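Local atomic coordinates of pyruvate kinase (Cryptosporidium parvum, PDB entry 4DRS), a protein that probably catalyses the last step of glycolysis, passing the phosphate of phosphoenolpyruvate to ADP to give pyruvate and ATP, with magnesium and potassium ions. Residues Ile278-Ile283 / Asp288-Ala293; Thr437-Ser442 / Arg461-Ala466. One frame throughout, in Å; residues are numbered along the deposited sequence.

Interaction 1. Residues Ile278-Ile283 / Asp288-Ala293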
loop_
_atom_site.group_PDB
_atom_site.type_symbol
_atom_site.label_atom_id
_atom_site.label_comp_id
_atom_site.label_asym_id
_atom_site.label_seq_id
_atom_site.Cartn_x
_atom_site.Cartn_y
_atom_site.Cartn_z
ATOM N N ILE A 278 -22.260 25.257 1.065
ATOM C CA ILE A 278 -23.169 24.364 1.791
ATOM C C ILE A 278 -23.878 23.402 0.831
ATOM O O ILE A 278 -23.975 22.203 1.104
ATOM C CB ILE A 278 -24.198 25.165 2.635
ATOM C CG1 ILE A 278 -23.502 25.863 3.811
ATOM C CG2 ILE A 278 -25.328 24.274 3.150
ATOM C CD1 ILE A 278 -24.340 26.940 4.470
ATOM N N ASN A 279 -24.349 23.924 -0.298
ATOM C CA ASN A 279 -25.078 23.113 -1.271
ATOM C C ASN A 279 -24.219 22.573 -2.415
ATOM O O ASN A 279 -24.753 22.142 -3.443
ATOM C CB ASN A 279 -26.267 23.899 -1.827
ATOM C CG ASN A 279 -27.334 24.148 -0.783
ATOM O OD1 ASN A 279 -27.910 23.210 -0.236
ATOM N ND2 ASN A 279 -27.601 25.414 -0.501
ATOM N N PHE A 280 -22.900 22.569 -2.217
ATOM C CA PHE A 280 -21.960 22.198 -3.269
ATOM C C PHE A 280 -22.318 20.903 -3.987
ATOM O O PHE A 280 -22.396 20.883 -5.211
ATOM C CB PHE A 280 -20.517 22.132 -2.756
ATOM C CG PHE A 280 -19.535 21.711 -3.811
ATOM C CD1 PHE A 280 -19.091 22.621 -4.772
ATOM C CD2 PHE A 280 -19.089 20.398 -3.882
ATOM C CE1 PHE A 280 -18.206 22.231 -5.761
ATOM C CE2 PHE A 280 -18.204 20.005 -4.873
ATOM C CZ PHE A 280 -17.761 20.920 -5.812
ATOM N N ASP A 281 -22.532 19.832 -3.226
ATOM C CA ASP A 281 -22.779 18.504 -3.792
ATOM C C ASP A 281 -23.914 18.504 -4.808
ATOM O O ASP A 281 -23.778 17.959 -5.898
ATOM C CB ASP A 281 -23.053 17.484 -2.682
ATOM C CG ASP A 281 -21.815 17.170 -1.859
ATOM O OD1 ASP A 281 -20.710 17.047 -2.439
ATOM O OD2 ASP A 281 -21.950 17.042 -0.626
ATOM N N SER A 282 -25.021 19.137 -4.436
ATOM C CA SER A 282 -26.180 19.291 -5.298
ATOM C C SER A 282 -25.822 20.076 -6.570
ATOM O O SER A 282 -26.139 19.652 -7.683
ATOM C CB SER A 282 -27.297 19.983 -4.511
ATOM O OG SER A 282 -28.352 20.414 -5.349
ATOM N N ILE A 283 -25.138 21.203 -6.390
ATOM C CA ILE A 283 -24.740 22.063 -7.497
ATOM C C ILE A 283 -23.788 21.334 -8.455
ATOM O O ILE A 283 -24.014 21.312 -9.671
ATOM C CB ILE A 283 -24.109 23.375 -6.981
ATOM C CG1 ILE A 283 -25.131 24.154 -6.144
ATOM C CG2 ILE A 283 -23.599 24.220 -8.141
ATOM C CD1 ILE A 283 -24.534 25.190 -5.218
ATOM N N ASP A 288 -22.321 20.984 -15.382
ATOM C CA ASP A 288 -21.343 20.363 -16.277
ATOM C C ASP A 288 -19.929 20.635 -15.778
ATOM O O ASP A 288 -18.981 19.997 -16.219
ATOM C CB ASP A 288 -21.490 20.887 -17.707
ATOM C CG ASP A 288 -22.863 20.607 -18.299
ATOM O OD1 ASP A 288 -23.374 19.483 -18.114
ATOM O OD2 ASP A 288 -23.430 21.506 -18.960
ATOM N N GLY A 289 -19.803 21.592 -14.864
ATOM C CA GLY A 289 -18.521 21.968 -14.297
ATOM C C GLY A 289 -18.672 22.958 -13.156
ATOM O O GLY A 289 -19.750 23.528 -12.953
ATOM N N ILE A 290 -17.585 23.152 -12.414
ATOM C CA ILE A 290 -17.540 24.091 -11.290
ATOM C C ILE A 290 -16.437 25.140 -11.473
ATOM O O ILE A 290 -15.345 24.834 -11.954
ATOM C CB ILE A 290 -17.340 23.340 -9.943
ATOM C CG1 ILE A 290 -18.599 22.536 -9.563
ATOM C CG2 ILE A 290 -16.913 24.282 -8.815
ATOM C CD1 ILE A 290 -19.856 23.356 -9.356
ATOM N N MET A 291 -16.744 26.378 -11.107
ATOM C CA MET A 291 -15.729 27.413 -10.960
ATOM C C MET A 291 -15.674 27.877 -9.504
ATOM O O MET A 291 -16.700 28.209 -8.908
ATOM C CB MET A 291 -16.017 28.596 -11.884
ATOM C CG MET A 291 -14.942 29.678 -11.879
ATOM S SD MET A 291 -15.353 31.129 -12.886
ATOM C CE MET A 291 -15.483 30.414 -14.529
ATOM N N VAL A 292 -14.474 27.869 -8.939
ATOM C CA VAL A 292 -14.237 28.419 -7.615
ATOM C C VAL A 292 -13.697 29.833 -7.791
ATOM O O VAL A 292 -12.606 30.023 -8.335
ATOM C CB VAL A 292 -13.240 27.563 -6.811
ATOM C CG1 VAL A 292 -13.001 28.175 -5.438
ATOM C CG2 VAL A 292 -13.756 26.136 -6.683
ATOM N N ALA A 293 -14.479 30.815 -7.345
ATOM C CA ALA A 293 -14.147 32.228 -7.534
ATOM C C ALA A 293 -14.286 33.055 -6.254
ATOM O O ALA A 293 -14.921 32.625 -5.291
ATOM C CB ALA A 293 -14.990 32.827 -8.655
#
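Ile283 N donates to Asn279 O at 3.1 Å, a backbone bond in the first turn of helix 280-286 that helps to fix Ile283, whose side chain meets Ile290. This helix leads into strand 289-293, the sixth strand of the eight-stranded parallel TIM barrel, so the contact joins the outer side of the barrel to the helix that comes just before the strand in the chain. Asn279 leaves helical backbone angles between helix 274-278 and helix 280-286. The contact itself is apolar and buried. The aromatic ring of Phe280 reaches the strand because CG stands opposite the backbone N (chi1 178°), so that the ring swings across and CE1 reaches Ile290. There Phe280 CE1 meets two branches of one side chain: CG1 of Ile290 at 3.8 Å, obliquely, and CG2 of Ile290 at 3.9 Å, in the ring plane at its edge. Both branches press on one corner of the ring, CE1, from the strand side. Helix 306-320 covers the same patch, with Met313 and Cys317 on the phenyl group and Cys317 also on Ile290. The backbone of Ile290 pairs with Pro323 and Val325 on one side, while Gly289 and Met291 bond to Ser269 in the preceding strand. Ile283 crosses Ile290 at about a right angle, its CG2 lying 4.0 Å from Ile290 CD1, a methyl that also comes within 4.1 Å of Phe280 CE1.

Interaction 2. Residues Thr437-Ser442 / Arg461-Ala466. With SO4 (sulfate ion), chain C; SO4 (sulfate ion), chain D.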
loop_
_atom_site.group_PDB
_atom_site.type_symbol
_atom_site.label_atom_id
_atom_site.label_comp_id
_atom_site.label_asym_id
_atom_site.label_seq_id
_atom_site.Cartn_x
_atom_site.Cartn_y
_atom_site.Cartn_z
ATOM N N THR A 437 -16.022 10.295 -24.012
ATOM C CA THR A 437 -14.865 9.434 -23.793
ATOM C C THR A 437 -13.609 10.259 -23.481
ATOM O O THR A 437 -12.804 9.866 -22.635
ATOM C CB THR A 437 -14.621 8.483 -24.986
ATOM O OG1 THR A 437 -15.780 7.664 -25.182
ATOM C CG2 THR A 437 -13.440 7.584 -24.727
ATOM N N ALA A 438 -13.454 11.401 -24.147
ATOM C CA ALA A 438 -12.322 12.290 -23.887
ATOM C C ALA A 438 -12.371 12.866 -22.464
ATOM O O ALA A 438 -11.345 12.977 -21.803
ATOM C CB ALA A 438 -12.250 13.397 -24.933
ATOM N N ARG A 439 -13.565 13.208 -21.996
ATOM C CA ARG A 439 -13.767 13.661 -20.616
ATOM C C ARG A 439 -13.477 12.559 -19.591
ATOM O O ARG A 439 -12.895 12.820 -18.536
ATOM C CB ARG A 439 -15.187 14.210 -20.431
ATOM C CG ARG A 439 -15.333 15.669 -20.851
ATOM C CD ARG A 439 -16.739 16.226 -20.622
ATOM N NE ARG A 439 -17.684 15.725 -21.617
ATOM C CZ ARG A 439 -17.870 16.256 -22.826
ATOM N NH1 ARG A 439 -17.183 17.329 -23.213
ATOM N NH2 ARG A 439 -18.751 15.708 -23.653
ATOM N N LEU A 440 -13.876 11.329 -19.914
ATOM C CA LEU A 440 -13.636 10.178 -19.047
ATOM C C LEU A 440 -12.152 9.813 -18.952
ATOM O O LEU A 440 -11.670 9.466 -17.878
ATOM C CB LEU A 440 -14.464 8.974 -19.499
ATOM C CG LEU A 440 -15.975 9.061 -19.251
ATOM C CD1 LEU A 440 -16.712 7.993 -20.051
ATOM C CD2 LEU A 440 -16.309 8.963 -17.763
ATOM N N ILE A 441 -11.432 9.890 -20.070
ATOM C CA ILE A 441 -9.988 9.649 -20.052
ATOM C C ILE A 441 -9.312 10.721 -19.197
ATOM O O ILE A 441 -8.449 10.405 -18.375
ATOM C CB ILE A 441 -9.370 9.592 -21.471
ATOM C CG1 ILE A 441 -10.002 8.460 -22.291
ATOM C CG2 ILE A 441 -7.857 9.389 -21.399
ATOM C CD1 ILE A 441 -9.682 8.510 -23.772
ATOM N N SER A 442 -9.737 11.977 -19.373
ATOM C CA SER A 442 -9.215 13.118 -18.609
ATOM C C SER A 442 -9.395 12.950 -17.100
ATOM O O SER A 442 -8.516 13.307 -16.317
ATOM C CB SER A 442 -9.883 14.416 -19.073
ATOM O OG SER A 442 -9.312 15.540 -18.423
ATOM N N ARG A 461 -14.498 22.604 -28.911
ATOM C CA ARG A 461 -14.504 23.781 -28.039
ATOM C C ARG A 461 -14.951 23.427 -26.627
ATOM O O ARG A 461 -14.450 23.988 -25.651
ATOM C CB ARG A 461 -15.414 24.877 -28.582
ATOM C CG ARG A 461 -14.977 25.500 -29.892
ATOM C CD ARG A 461 -16.023 26.495 -30.361
ATOM N NE ARG A 461 -16.367 26.222 -31.746
ATOM C CZ ARG A 461 -17.583 25.948 -32.199
ATOM N NH1 ARG A 461 -18.637 25.935 -31.397
ATOM N NH2 ARG A 461 -17.737 25.705 -33.486
ATOM N N GLY A 462 -15.904 22.504 -26.531
ATOM C CA GLY A 462 -16.412 22.054 -25.248
ATOM C C GLY A 462 -15.325 21.407 -24.417
ATOM O O GLY A 462 -15.327 21.510 -23.188
ATOM N N LEU A 463 -14.382 20.757 -25.096
ATOM C CA LEU A 463 -13.302 20.029 -24.436
ATOM C C LEU A 463 -12.157 20.924 -23.953
ATOM O O LEU A 463 -11.180 20.434 -23.373
ATOM C CB LEU A 463 -12.759 18.936 -25.358
ATOM C CG LEU A 463 -13.604 17.670 -25.538
ATOM C CD1 LEU A 463 -13.057 16.841 -26.687
ATOM C CD2 LEU A 463 -13.675 16.837 -24.261
ATOM N N LYS A 464 -12.280 22.228 -24.174
ATOM C CA LYS A 464 -11.211 23.155 -23.825
ATOM C C LYS A 464 -11.124 23.445 -22.330
ATOM O O LYS A 464 -10.243 24.184 -21.894
ATOM C CB LYS A 464 -11.295 24.440 -24.652
ATOM C CG LYS A 464 -11.070 24.244 -26.153
ATOM C CD LYS A 464 -9.996 23.209 -26.479
ATOM C CE LYS A 464 -8.590 23.679 -26.124
ATOM N NZ LYS A 464 -7.668 22.518 -25.923
ATOM N N ILE A 465 -12.031 22.856 -21.552
ATOM C CA ILE A 465 -11.969 22.939 -20.094
ATOM C C ILE A 465 -11.548 21.613 -19.437
ATOM O O ILE A 465 -11.478 21.514 -18.208
ATOM C CB ILE A 465 -13.297 23.428 -19.476
ATOM C CG1 ILE A 465 -14.475 22.604 -20.011
ATOM C CG2 ILE A 465 -13.473 24.929 -19.706
ATOM C CD1 ILE A 465 -15.695 22.627 -19.109
ATOM N N ALA A 466 -11.268 20.602 -20.257
ATOM C CA ALA A 466 -10.836 19.299 -19.755
ATOM C C ALA A 466 -9.313 19.195 -19.775
ATOM O O ALA A 466 -8.686 19.410 -20.819
ATOM C CB ALA A 466 -11.459 18.180 -20.577
HETATM S S SO4 C . -18.212 9.121 -27.359
HETATM O O1 SO4 C . -17.808 8.195 -28.436
HETATM O O2 SO4 C . -17.018 9.461 -26.564
HETATM O O3 SO4 C . -18.779 10.359 -27.939
HETATM O O4 SO4 C . -19.246 8.499 -26.506
HETATM S S SO4 D . -5.748 22.440 -29.139
HETATM O O1 SO4 D . -5.206 21.963 -30.430
HETATM O O2 SO4 D . -4.794 22.139 -28.048
HETATM O O3 SO4 D . -5.940 23.909 -29.231
HETATM O O4 SO4 D . -7.039 21.757 -28.879
HETATM O O HOH W 1 -15.757 19.359 -21.599
#
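The backbones approach most closely where the CA atoms of Arg439 and Ala466 stand 6.4 Å apart, helix 436-443 running past residues 461-466, which lead on from helix 457-462. Leu463 is the hub. The CD2 methyl of Leu463 lies 3.8 Å from CB of Ala438 and, on the arginine flank, 3.7 Å from NH1 of Arg439, while CD1 also touches the alanine methyl. The arginine crosses the leucine obliquely and bends at chi3 (-75°), which brings the guanidinium back beside Leu463. Arg439 NH1 donates to a water at 3.0 Å, and that water donates to Gly462 O at 2.7 Å, bridging the two segments; NH2 is held by Asn436 OD1 and Thr434 O, so both terminal nitrogens have partners, which limits the rotation of the guanidinium. At the far end of the contact Ser442 OG packs against Ala466 and hydrogen-bonds to Arg467 O, which satisfies this buried hydroxyl. Two sulfates, probably from the crystallisation liquor, flank the pair. O2 of the first sulfate accepts from Thr437 OG1 at 2.6 Å. The same sulfate O2 takes a second bond, 2.9 Å long, from Thr437 N at the start of helix 436-443, where the helix end would help to stabilise negative charge; Thr432, Glu433 and Thr434 also bond this sulfate. The other sulfate takes a bond from Lys464 NZ to its O4 at 3.1 Å. The first sulfate occupies a position consistent with the phosphate-binding loop of the sugar-phosphate effector site in regulated pyruvate kinases, and the helices that meet here belong to successive beta-alpha-beta crossovers of the alpha/beta domain.

Overall arrangement
Interaction 1 comes first along the chain and belongs to the TIM barrel; interaction 2 follows in the alpha/beta domain, built around the mixed sheet that contains strands 427-431, 449-454 and 469-473. Their centres lie 18 Å apart and their nearest atoms about 5 Å, without touching, and they share no helix or strand. The gap is bridged at Pro323, whose backbone pairs with Ile290 of interaction 1 and whose side chain is touched by Ile465 from 461-466. Arg461 with Asp231, and Ala466 with Gln47, add further links. Residues 461-466 thus help to seat the alpha/beta domain against the barrel.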